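Local coordinates for protein putative N-acetylmuramoyl-L-alanine amidase (Enterococcus phage phiM1EF22, PDB 7D55) that probably anchors a phage endolysin to the enterococcal cell wall, serving as the tetrameric cell-binding domain of a putative N-acetylmuramoyl-L-alanine amidase, at residues Arg7-Asn10 with Val15-Trp18; Asp47-Arg50 with Asp56-Phe59; Trp23-Cys28 with Arg34-Pro39; Lys63-Asn66 with Pro70-Asn73. All coordinates share one frame; numbering follows the deposited sequence.

Interaction 1. Residues Arg7-Asn10 with Val15-Trp18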
loop_
_atom_site.group_PDB
_atom_site.type_symbol
_atom_site.label_atom_id
_atom_site.label_comp_id
_atom_site.label_asym_id
_atom_site.label_seq_id
_atom_site.Cartn_x
_atom_site.Cartn_y
_atom_site.Cartn_z
ATOM N N ARG A 7 -12.288 -16.238 8.439
ATOM C CA ARG A 7 -12.612 -17.087 7.301
ATOM C C ARG A 7 -12.161 -18.513 7.596
ATOM O O ARG A 7 -11.313 -18.734 8.479
ATOM C CB ARG A 7 -11.982 -16.551 6.002
ATOM C CG ARG A 7 -10.468 -16.475 6.029
ATOM C CD ARG A 7 -9.851 -17.587 5.195
ATOM N NE ARG A 7 -10.179 -17.414 3.782
ATOM C CZ ARG A 7 -10.800 -18.311 3.019
ATOM N NH1 ARG A 7 -11.165 -19.494 3.514
ATOM N NH2 ARG A 7 -11.046 -18.021 1.742
ATOM N N PRO A 8 -12.726 -19.507 6.908
ATOM C CA PRO A 8 -12.423 -20.905 7.251
ATOM C C PRO A 8 -11.014 -21.338 6.864
ATOM O O PRO A 8 -10.422 -20.866 5.884
ATOM C CB PRO A 8 -13.470 -21.702 6.462
ATOM C CG PRO A 8 -14.578 -20.733 6.225
ATOM C CD PRO A 8 -13.888 -19.413 5.999
ATOM N N ILE A 9 -10.505 -22.302 7.630
ATOM C CA ILE A 9 -9.185 -22.879 7.419
ATOM C C ILE A 9 -9.263 -24.358 7.766
ATOM O O ILE A 9 -10.035 -24.770 8.637
ATOM C CB ILE A 9 -8.094 -22.141 8.250
ATOM C CG1 ILE A 9 -6.701 -22.666 7.925
ATOM C CG2 ILE A 9 -8.351 -22.277 9.743
ATOM C CD1 ILE A 9 -5.588 -21.794 8.474
ATOM N N ASN A 10 -8.489 -25.165 7.054
ATOM C CA ASN A 10 -8.375 -26.580 7.379
ATOM C C ASN A 10 -7.389 -26.720 8.535
ATOM O O ASN A 10 -6.204 -26.411 8.380
ATOM C CB ASN A 10 -7.869 -27.342 6.157
ATOM C CG ASN A 10 -7.869 -28.853 6.356
ATOM O OD1 ASN A 10 -7.416 -29.362 7.383
ATOM N ND2 ASN A 10 -8.360 -29.577 5.359
ATOM N N VAL A 15 -4.418 -24.986 5.201
ATOM C CA VAL A 15 -4.810 -24.422 3.914
ATOM C C VAL A 15 -6.164 -23.752 4.059
ATOM O O VAL A 15 -7.080 -24.301 4.688
ATOM C CB VAL A 15 -4.861 -25.524 2.835
ATOM C CG1 VAL A 15 -5.347 -24.956 1.497
ATOM C CG2 VAL A 15 -3.509 -26.178 2.685
ATOM N N LEU A 16 -6.305 -22.573 3.453
ATOM C CA LEU A 16 -7.609 -21.920 3.390
ATOM C C LEU A 16 -8.494 -22.659 2.396
ATOM O O LEU A 16 -8.076 -22.935 1.266
ATOM C CB LEU A 16 -7.442 -20.471 2.953
ATOM C CG LEU A 16 -6.502 -19.646 3.831
ATOM C CD1 LEU A 16 -6.521 -18.196 3.382
ATOM C CD2 LEU A 16 -6.868 -19.758 5.311
ATOM N N GLU A 17 -9.699 -23.022 2.835
ATOM C CA GLU A 17 -10.648 -23.789 2.031
ATOM C C GLU A 17 -12.045 -23.287 2.359
ATOM O O GLU A 17 -12.286 -22.810 3.467
ATOM C CB GLU A 17 -10.626 -25.282 2.404
ATOM C CG GLU A 17 -9.256 -25.906 2.517
ATOM C CD GLU A 17 -9.318 -27.403 2.721
ATOM O OE1 GLU A 17 -10.207 -27.860 3.472
ATOM O OE2 GLU A 17 -8.470 -28.117 2.149
ATOM N N TRP A 18 -12.973 -23.413 1.400
ATOM C CA TRP A 18 -14.311 -22.868 1.626
ATOM C C TRP A 18 -15.012 -23.562 2.782
ATOM O O TRP A 18 -15.796 -22.932 3.502
ATOM C CB TRP A 18 -15.166 -22.945 0.356
ATOM C CG TRP A 18 -15.827 -24.280 0.122
ATOM C CD1 TRP A 18 -15.341 -25.311 -0.623
ATOM C CD2 TRP A 18 -17.102 -24.719 0.630
ATOM N NE1 TRP A 18 -16.230 -26.365 -0.614
ATOM C CE2 TRP A 18 -17.315 -26.027 0.149
ATOM C CE3 TRP A 18 -18.074 -24.136 1.452
ATOM C CZ2 TRP A 18 -18.458 -26.762 0.459
ATOM C CZ3 TRP A 18 -19.212 -24.870 1.760
ATOM C CH2 TRP A 18 -19.394 -26.167 1.260
#

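Interaction 2. Residues Asp47-Arg50 with Asp56-Phe59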
loop_
_atom_site.group_PDB
_atom_site.type_symbol
_atom_site.label_atom_id
_atom_site.label_comp_id
_atom_site.label_asym_id
_atom_site.label_seq_id
_atom_site.Cartn_x
_atom_site.Cartn_y
_atom_site.Cartn_z
ATOM N N ASP A 47 -4.201 -1.298 17.503
ATOM C CA ASP A 47 -3.597 -0.130 18.142
ATOM C C ASP A 47 -3.037 0.840 17.109
ATOM O O ASP A 47 -3.263 2.053 17.192
ATOM C CB ASP A 47 -2.493 -0.581 19.098
ATOM C CG ASP A 47 -2.024 0.536 20.023
ATOM O OD1 ASP A 47 -2.817 0.932 20.904
ATOM O OD2 ASP A 47 -0.872 1.015 19.877
ATOM N N ILE A 48 -2.298 0.326 16.126
ATOM C CA ILE A 48 -1.708 1.200 15.117
ATOM C C ILE A 48 -2.801 1.868 14.299
ATOM O O ILE A 48 -2.730 3.067 14.006
ATOM C CB ILE A 48 -0.728 0.418 14.224
ATOM C CG1 ILE A 48 0.469 -0.084 15.041
ATOM C CG2 ILE A 48 -0.257 1.289 13.055
ATOM C CD1 ILE A 48 1.266 -1.139 14.310
ATOM N N TYR A 49 -3.827 1.107 13.918
ATOM C CA TYR A 49 -4.918 1.706 13.160
ATOM C C TYR A 49 -5.565 2.837 13.953
ATOM O O TYR A 49 -5.822 3.923 13.416
ATOM C CB TYR A 49 -5.952 0.646 12.778
ATOM C CG TYR A 49 -7.057 1.182 11.898
ATOM C CD1 TYR A 49 -8.114 1.902 12.437
ATOM C CD2 TYR A 49 -7.034 0.975 10.524
ATOM C CE1 TYR A 49 -9.122 2.405 11.641
ATOM C CE2 TYR A 49 -8.043 1.468 9.721
ATOM C CZ TYR A 49 -9.087 2.178 10.292
ATOM O OH TYR A 49 -10.095 2.673 9.515
ATOM N N ARG A 50 -5.831 2.597 15.237
ATOM C CA ARG A 50 -6.464 3.615 16.067
ATOM C C ARG A 50 -5.577 4.845 16.211
ATOM O O ARG A 50 -6.068 5.978 16.175
ATOM C CB ARG A 50 -6.818 3.032 17.434
ATOM C CG ARG A 50 -7.814 3.874 18.224
ATOM C CD ARG A 50 -8.147 3.224 19.552
ATOM N NE ARG A 50 -8.703 1.888 19.364
ATOM C CZ ARG A 50 -8.055 0.757 19.640
ATOM N NH1 ARG A 50 -6.818 0.800 20.117
ATOM N NH2 ARG A 50 -8.647 -0.416 19.433
ATOM N N ASP A 56 -11.737 2.643 15.576
ATOM C CA ASP A 56 -11.349 1.237 15.519
ATOM C C ASP A 56 -11.299 0.723 14.083
ATOM O O ASP A 56 -12.090 1.128 13.222
ATOM C CB ASP A 56 -12.343 0.384 16.305
ATOM C CG ASP A 56 -12.260 0.611 17.799
ATOM O OD1 ASP A 56 -11.326 1.308 18.256
ATOM O OD2 ASP A 56 -13.135 0.086 18.521
ATOM N N ILE A 57 -10.377 -0.208 13.836
ATOM C CA ILE A 57 -10.304 -0.819 12.501
ATOM C C ILE A 57 -11.596 -1.577 12.218
ATOM O O ILE A 57 -12.150 -2.227 13.131
ATOM C CB ILE A 57 -9.079 -1.750 12.393
ATOM C CG1 ILE A 57 -8.866 -2.221 10.950
ATOM C CG2 ILE A 57 -9.189 -2.939 13.360
ATOM C CD1 ILE A 57 -7.613 -3.041 10.769
ATOM N N PRO A 58 -12.143 -1.512 11.005
ATOM C CA PRO A 58 -13.311 -2.338 10.686
ATOM C C PRO A 58 -13.011 -3.816 10.875
ATOM O O PRO A 58 -11.945 -4.305 10.496
ATOM C CB PRO A 58 -13.571 -2.019 9.214
ATOM C CG PRO A 58 -13.023 -0.649 9.035
ATOM C CD PRO A 58 -11.800 -0.595 9.905
ATOM N N PHE A 59 -13.971 -4.528 11.457
ATOM C CA PHE A 59 -13.861 -5.962 11.693
ATOM C C PHE A 59 -15.148 -6.617 11.224
ATOM O O PHE A 59 -16.245 -6.141 11.536
ATOM C CB PHE A 59 -13.638 -6.250 13.188
ATOM C CG PHE A 59 -13.681 -7.722 13.551
ATOM C CD1 PHE A 59 -12.652 -8.577 13.173
ATOM C CD2 PHE A 59 -14.738 -8.240 14.283
ATOM C CE1 PHE A 59 -12.679 -9.932 13.506
ATOM C CE2 PHE A 59 -14.776 -9.599 14.624
ATOM C CZ PHE A 59 -13.744 -10.445 14.235
#

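Interaction 3. Residues Trp23-Cys28 with Arg34-Pro39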
loop_
_atom_site.group_PDB
_atom_site.type_symbol
_atom_site.label_atom_id
_atom_site.label_comp_id
_atom_site.label_asym_id
_atom_site.label_seq_id
_atom_site.Cartn_x
_atom_site.Cartn_y
_atom_site.Cartn_z
ATOM N N TRP A 23 -11.584 -21.717 11.980
ATOM C CA TRP A 23 -11.615 -20.338 11.510
ATOM C C TRP A 23 -10.316 -19.652 11.885
ATOM O O TRP A 23 -9.710 -19.972 12.912
ATOM C CB TRP A 23 -12.813 -19.567 12.121
ATOM C CG TRP A 23 -14.104 -20.135 11.642
ATOM C CD1 TRP A 23 -14.723 -21.259 12.098
ATOM C CD2 TRP A 23 -14.906 -19.641 10.568
ATOM N NE1 TRP A 23 -15.880 -21.489 11.383
ATOM C CE2 TRP A 23 -16.010 -20.505 10.435
ATOM C CE3 TRP A 23 -14.808 -18.542 9.709
ATOM C CZ2 TRP A 23 -17.001 -20.307 9.479
ATOM C CZ3 TRP A 23 -15.811 -18.337 8.762
ATOM C CH2 TRP A 23 -16.882 -19.222 8.650
ATOM N N THR A 24 -9.889 -18.717 11.035
ATOM C CA THR A 24 -8.751 -17.865 11.329
ATOM C C THR A 24 -9.092 -16.410 11.045
ATOM O O THR A 24 -9.880 -16.091 10.149
ATOM C CB THR A 24 -7.504 -18.239 10.523
ATOM O OG1 THR A 24 -6.399 -17.424 10.950
ATOM C CG2 THR A 24 -7.744 -18.042 9.018
ATOM N N VAL A 25 -8.499 -15.529 11.846
ATOM C CA VAL A 25 -8.531 -14.106 11.556
ATOM C C VAL A 25 -7.581 -13.828 10.403
ATOM O O VAL A 25 -6.549 -14.496 10.253
ATOM C CB VAL A 25 -8.168 -13.305 12.819
ATOM C CG1 VAL A 25 -8.164 -11.815 12.538
ATOM C CG2 VAL A 25 -9.162 -13.608 13.908
ATOM N N MET A 26 -7.952 -12.864 9.566
ATOM C CA MET A 26 -7.134 -12.372 8.471
ATOM C C MET A 26 -7.116 -10.852 8.533
ATOM O O MET A 26 -8.044 -10.219 9.050
ATOM C CB MET A 26 -7.723 -12.762 7.105
ATOM C CG MET A 26 -7.913 -14.264 6.876
ATOM S SD MET A 26 -6.414 -15.191 6.483
ATOM C CE MET A 26 -5.987 -14.498 4.883
ATOM N N PHE A 27 -6.062 -10.283 7.955
ATOM C CA PHE A 27 -5.833 -8.847 7.908
ATOM C C PHE A 27 -5.715 -8.438 6.448
ATOM O O PHE A 27 -4.900 -8.992 5.705
ATOM C CB PHE A 27 -4.535 -8.501 8.646
ATOM C CG PHE A 27 -4.075 -7.089 8.444
ATOM C CD1 PHE A 27 -4.909 -6.026 8.765
ATOM C CD2 PHE A 27 -2.788 -6.822 7.991
ATOM C CE1 PHE A 27 -4.481 -4.719 8.595
ATOM C CE2 PHE A 27 -2.349 -5.523 7.821
ATOM C CZ PHE A 27 -3.197 -4.465 8.134
ATOM N N CYS A 28 -6.529 -7.476 6.035
ATOM C CA CYS A 28 -6.468 -6.924 4.689
ATOM C C CYS A 28 -5.963 -5.495 4.780
ATOM O O CYS A 28 -6.439 -4.722 5.616
ATOM C CB CYS A 28 -7.853 -6.933 4.051
ATOM S SG CYS A 28 -7.840 -6.191 2.422
ATOM N N ARG A 34 -3.659 -11.342 4.733
ATOM C CA ARG A 34 -2.650 -12.140 5.408
ATOM C C ARG A 34 -3.242 -12.720 6.678
ATOM O O ARG A 34 -4.033 -12.062 7.361
ATOM C CB ARG A 34 -1.448 -11.276 5.773
ATOM C CG ARG A 34 -0.240 -12.087 6.132
ATOM C CD ARG A 34 0.951 -11.192 6.462
ATOM N NE ARG A 34 1.467 -10.453 5.309
ATOM C CZ ARG A 34 2.346 -10.942 4.428
ATOM N NH1 ARG A 34 2.787 -12.190 4.535
ATOM N NH2 ARG A 34 2.777 -10.188 3.430
ATOM N N ARG A 35 -2.851 -13.950 6.992
ATOM C CA ARG A 35 -3.380 -14.608 8.177
ATOM C C ARG A 35 -2.827 -13.983 9.451
ATOM O O ARG A 35 -1.637 -13.662 9.542
ATOM C CB ARG A 35 -3.054 -16.096 8.165
ATOM C CG ARG A 35 -3.685 -16.821 9.342
ATOM C CD ARG A 35 -3.228 -18.241 9.440
ATOM N NE ARG A 35 -3.823 -18.867 10.611
ATOM C CZ ARG A 35 -3.548 -20.095 11.024
ATOM N NH1 ARG A 35 -2.673 -20.842 10.355
ATOM N NH2 ARG A 35 -4.147 -20.571 12.106
ATOM N N VAL A 36 -3.710 -13.823 10.438
ATOM C CA VAL A 36 -3.376 -13.352 11.777
ATOM C C VAL A 36 -3.536 -14.551 12.698
ATOM O O VAL A 36 -4.626 -15.132 12.775
ATOM C CB VAL A 36 -4.327 -12.219 12.200
ATOM C CG1 VAL A 36 -4.024 -11.751 13.610
ATOM C CG2 VAL A 36 -4.249 -11.053 11.213
ATOM N N SER A 37 -2.470 -14.947 13.390
ATOM C CA SER A 37 -2.522 -16.217 14.113
ATOM C C SER A 37 -2.188 -16.101 15.592
ATOM O O SER A 37 -2.007 -17.128 16.254
ATOM C CB SER A 37 -1.636 -17.272 13.450
ATOM O OG SER A 37 -0.292 -16.846 13.455
ATOM N N HIS A 38 -2.113 -14.890 16.131
ATOM C CA HIS A 38 -1.857 -14.713 17.543
ATOM C C HIS A 38 -2.665 -13.509 18.004
ATOM O O HIS A 38 -2.768 -12.514 17.271
ATOM C CB HIS A 38 -0.366 -14.469 17.799
ATOM C CG HIS A 38 0.001 -14.493 19.247
ATOM N ND1 HIS A 38 -0.149 -13.398 20.067
ATOM C CD2 HIS A 38 0.500 -15.483 20.027
ATOM C CE1 HIS A 38 0.247 -13.709 21.289
ATOM N NE2 HIS A 38 0.646 -14.969 21.292
ATOM N N PRO A 39 -3.255 -13.569 19.199
ATOM C CA PRO A 39 -4.073 -12.438 19.664
ATOM C C PRO A 39 -3.329 -11.120 19.681
ATOM O O PRO A 39 -3.939 -10.067 19.456
ATOM C CB PRO A 39 -4.486 -12.873 21.077
ATOM C CG PRO A 39 -4.502 -14.370 20.999
ATOM C CD PRO A 39 -3.337 -14.723 20.110
HETATM O O HOH W 1 -6.671 -16.302 13.940
#

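Interaction 4. Residues Lys63-Asn66 with Pro70-Asn73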
loop_
_atom_site.group_PDB
_atom_site.type_symbol
_atom_site.label_atom_id
_atom_site.label_comp_id
_atom_site.label_asym_id
_atom_site.label_seq_id
_atom_site.Cartn_x
_atom_site.Cartn_y
_atom_site.Cartn_z
ATOM N N LYS A 63 -20.809 -13.357 12.203
ATOM C CA LYS A 63 -22.207 -12.998 12.017
ATOM C C LYS A 63 -22.441 -12.427 10.622
ATOM O O LYS A 63 -23.472 -12.707 9.998
ATOM C CB LYS A 63 -22.630 -12.007 13.103
ATOM C CG LYS A 63 -24.074 -11.557 13.015
ATOM C CD LYS A 63 -24.467 -10.717 14.225
ATOM C CE LYS A 63 -25.948 -10.340 14.180
ATOM N NZ LYS A 63 -26.300 -9.676 12.888
ATOM N N GLU A 64 -21.481 -11.654 10.106
ATOM C CA GLU A 64 -21.577 -10.963 8.822
ATOM C C GLU A 64 -21.044 -11.807 7.662
ATOM O O GLU A 64 -21.673 -11.890 6.599
ATOM C CB GLU A 64 -20.779 -9.653 8.881
ATOM C CG GLU A 64 -21.356 -8.559 9.768
ATOM C CD GLU A 64 -20.933 -8.676 11.223
ATOM O OE1 GLU A 64 -21.822 -8.657 12.104
ATOM O OE2 GLU A 64 -19.713 -8.774 11.489
ATOM N N TRP A 65 -19.867 -12.403 7.830
ATOM C CA TRP A 65 -19.198 -13.137 6.762
ATOM C C TRP A 65 -18.990 -14.565 7.234
ATOM O O TRP A 65 -18.292 -14.790 8.225
ATOM C CB TRP A 65 -17.835 -12.518 6.456
ATOM C CG TRP A 65 -17.830 -11.176 5.789
ATOM C CD1 TRP A 65 -18.894 -10.358 5.532
ATOM C CD2 TRP A 65 -16.675 -10.505 5.287
ATOM N NE1 TRP A 65 -18.462 -9.206 4.899
ATOM C CE2 TRP A 65 -17.103 -9.276 4.738
ATOM C CE3 TRP A 65 -15.318 -10.821 5.257
ATOM C CZ2 TRP A 65 -16.213 -8.368 4.159
ATOM C CZ3 TRP A 65 -14.439 -9.927 4.684
ATOM C CH2 TRP A 65 -14.888 -8.711 4.144
ATOM N N ASN A 66 -19.568 -15.525 6.518
ATOM C CA ASN A 66 -19.488 -16.925 6.926
ATOM C C ASN A 66 -19.725 -17.789 5.690
ATOM O O ASN A 66 -19.805 -17.279 4.568
ATOM C CB ASN A 66 -20.486 -17.193 8.055
ATOM C CG ASN A 66 -21.881 -16.757 7.690
ATOM O OD1 ASN A 66 -22.426 -17.193 6.679
ATOM N ND2 ASN A 66 -22.468 -15.882 8.502
ATOM N N PRO A 70 -20.172 -15.847 2.060
ATOM C CA PRO A 70 -18.697 -15.853 2.084
ATOM C C PRO A 70 -18.071 -14.644 1.396
ATOM O O PRO A 70 -17.335 -14.760 0.404
ATOM C CB PRO A 70 -18.364 -17.178 1.385
ATOM C CG PRO A 70 -19.520 -17.407 0.443
ATOM C CD PRO A 70 -20.729 -16.875 1.152
ATOM N N TRP A 71 -18.323 -13.460 1.963
ATOM C CA TRP A 71 -17.829 -12.229 1.360
ATOM C C TRP A 71 -16.309 -12.186 1.324
ATOM O O TRP A 71 -15.727 -11.490 0.482
ATOM C CB TRP A 71 -18.382 -11.040 2.135
ATOM C CG TRP A 71 -19.818 -10.807 1.848
ATOM C CD1 TRP A 71 -20.893 -11.207 2.600
ATOM C CD2 TRP A 71 -20.351 -10.142 0.704
ATOM N NE1 TRP A 71 -22.067 -10.804 1.994
ATOM C CE2 TRP A 71 -21.756 -10.151 0.829
ATOM C CE3 TRP A 71 -19.775 -9.529 -0.413
ATOM C CZ2 TRP A 71 -22.587 -9.577 -0.123
ATOM C CZ3 TRP A 71 -20.602 -8.956 -1.349
ATOM C CH2 TRP A 71 -21.992 -8.986 -1.203
ATOM N N TYR A 72 -15.648 -12.908 2.230
ATOM C CA TYR A 72 -14.192 -12.990 2.185
ATOM C C TYR A 72 -13.688 -13.543 0.848
ATOM O O TYR A 72 -12.584 -13.189 0.419
ATOM C CB TYR A 72 -13.667 -13.797 3.370
ATOM C CG TYR A 72 -14.458 -15.040 3.673
ATOM C CD1 TYR A 72 -14.321 -16.190 2.889
ATOM C CD2 TYR A 72 -15.357 -15.073 4.740
ATOM C CE1 TYR A 72 -15.055 -17.347 3.183
ATOM C CE2 TYR A 72 -16.088 -16.206 5.027
ATOM C CZ TYR A 72 -15.941 -17.335 4.247
ATOM O OH TYR A 72 -16.681 -18.448 4.562
ATOM N N ASN A 73 -14.480 -14.390 0.170
ATOM C CA ASN A 73 -14.107 -14.855 -1.167
ATOM C C ASN A 73 -13.933 -13.679 -2.115
ATOM O O ASN A 73 -13.006 -13.658 -2.934
ATOM C CB ASN A 73 -15.204 -15.739 -1.766
ATOM C CG ASN A 73 -15.270 -17.123 -1.161
ATOM O OD1 ASN A 73 -14.374 -17.551 -0.439
ATOM N ND2 ASN A 73 -16.350 -17.849 -1.481
#

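Interaction 1. Residues Arg7-Asn10 with Val15-Trp18
Asn10 and Val15 meet just past strand 3-9 of the mixed sheet, where an Asx turn led by Asn10 brings the loop toward strand 22-28 back against the strand it has just left. The main link is backbone: Asn10 N donates to Val15 O at 2.9 Å with an N-H...O angle of 172°. The Asn10 side chain swings its CG anti to the backbone N (chi1 -173°), and ND2 then reaches Glu17 OE1 at 3.1 Å, meeting the oxygen from above the carboxylate plane; amide and carboxylate stand 77° apart. The other end of that amide makes the turn, since Asn10 OD1 accepts from the backbone N of Lys12, and from that of Thr13 as well. Arg7 is bent at chi2 and chi3, which lays its guanidinium beside Leu16, whose CB and CD1 lie over one face. Leu16 CD2 also packs on Ile9 CG1 at 3.9 Å. Arg7 NH2 forms a salt bridge with Glu76 of helix 71-78, so the charged group joins strand 3-9 to the helix. At the guanidinium edge, Arg7 NH1 donates to Pro8 O at 2.8 Å, in the carbonyl plane and on a lone pair.

Interaction 2. Residues Asp47-Arg50 with Asp56-Phe59
Tyr49 lies against the backbone of Ile57, and its ring can be followed outward from the helix. CG is anti to the backbone N (chi1 -176°), which directs the ring toward 56-59. Tyr49 CB comes within 4.0 Å of Ile57 CB, and CG is closer to that same atom. On one flank Tyr49 CD1 approaches Ile57 N at 3.4 Å; on the other, CD2 touches Ile57 CG1. Ile57 CA sits over the ring face, 3.6 Å from the centroid of the Tyr49 ring and 19° off the normal, a CH-pi contact. Farther out, CE1 nears Asp56 O, while Tyr49 CZ and Tyr49 OH reach Pro58 CD, the latter at 3.7 Å. The hydroxyl finds its hydrogen-bond partner in Asn52 of the third subunit, and Met1 of the second subunit also packs on Tyr49. One residue on and well away from the ring, Arg50 NE forms a salt bridge with Asp56 OD1 at 2.9 Å, nearly straight (168°) and in the guanidinium plane; NH2 adds a weak bond to the same oxygen. The contact thus fastens helix 39-53 to the connection that enters strand 59-60, with Ile57 also packed on Leu4 of the neighbouring strand 3-9.

Interaction 3. Residues Trp23-Cys28 with Arg34-Pro39
Phe27 and Arg34 exchange two backbone hydrogen bonds, Phe27 N to Arg34 O and Arg34 N to Phe27 O, both 2.8 Å, as befits an antiparallel hydrogen-bonded pair. Met26 and Arg35 form the next, non-hydrogen-bonded pair of this beta hairpin, and beyond it Val36 N donates to Val25 O at 2.9 Å. That bond arrives from above the carbonyl plane, while Thr24 OG1 donates to the same Val25 oxygen from the opposite face, so two donors grip one acceptor. Thr24 OG1 also accepts from Arg35 NE at 3.0 Å, with the N-H...O angle bent to 141°. Arg35 reaches it with a chain extended from CG to NE and CG anti to the backbone N (chi1 -176°). Where the strands diverge, a water accepts from Val25 N and donates to Val36 O at 2.6 Å, bridging backbone atoms that do not bond directly.

Packing divides between the two faces. On the side of Met26 and Arg35, the methionine is bent at chi2 and chi3, which turns Met26 SD back to within 3.5 Å of Arg35 CA. On the other, Val36 CG2 meets Phe27 CB at 3.6 Å and Val36 CB lies near Val25 CG1; helix 39-53 covers this side through Met42 and Ile45, and Met1 of the second subunit packs on Phe27. The chemistry implies a hairpin with regular pairing at Phe27 and Arg34 that gives way toward Thr24 to side-chain and water-mediated bonding, the threonine hydroxyl relaying from the arginine to the strand carbonyl.

Interaction 4. Residues Lys63-Asn66 with Pro70-Asn73
Trp71 sets its CB squarely over the five-membered ring of Trp65, 3.3 Å from the centroid and 10° off the ring normal, a close CH-pi contact. The nearest single atom of the indole is Trp65 NE1, also 3.3 Å from Trp71 CB. Beyond CB the Trp71 indole turns away, yet its own five-membered ring remains near that of Trp65, with the planes inclined at 34°. On the same face of Trp65, toward its six-membered ring, the backbone takes over: Tyr72 N lies 3.7 Å from Trp65 CE3, and Tyr72 CB approaches the same carbon. The first turn of the helix therefore rests on one flat indole surface.

The side chains of Tyr72 and Trp65 run antiparallel, side by side. With chi1 at 43°, Tyr72 CG is tucked over its own backbone, which carries the ring alongside Trp65 CB and brings Tyr72 OH to 3.3 Å from Asn66 C. Pro70 CA lies over one face of the tyrosine ring. Asn66 O is 2.9 Å from Pro70 N, a nitrogen with no hydrogen to offer, so the two ends of the intervening loop come together without a bond there.

Around this shell, Asn66 OD1 accepts from Asn68 N, an Asx turn, and its ND2 donates to Gln62 O, tying the asparagine into the loop on both sides. Val44 of the third subunit packs against Trp65, which also stacks with Tyr60. Together Trp65, Tyr72, Tyr60 and Tyr5 make an aromatic cluster that ties the start of helix 71-78 to the sheet.

Along the chain the contacts follow one another without nesting, in the order interaction 1, interaction 3, interaction 2, interaction 4. Interaction 3 is the most central, about 5 Å between its centre and that of the chain, and it touches the other three. It shares the sheet with interaction 1, since strands 3-9 and 22-28 are neighbours and Arg7 O lies 2.9 Å from Thr24 N. Interactions 1 and 2 lie on opposite sides of the chain's centre, centres about 24 Å apart. Interaction 4 meets interaction 1 through Tyr72 against Arg7 and Pro8. Interactions 2 and 3 touch the second subunit, and 2 and 4 the third, linking the sheet, its flanking helices and the tetramer.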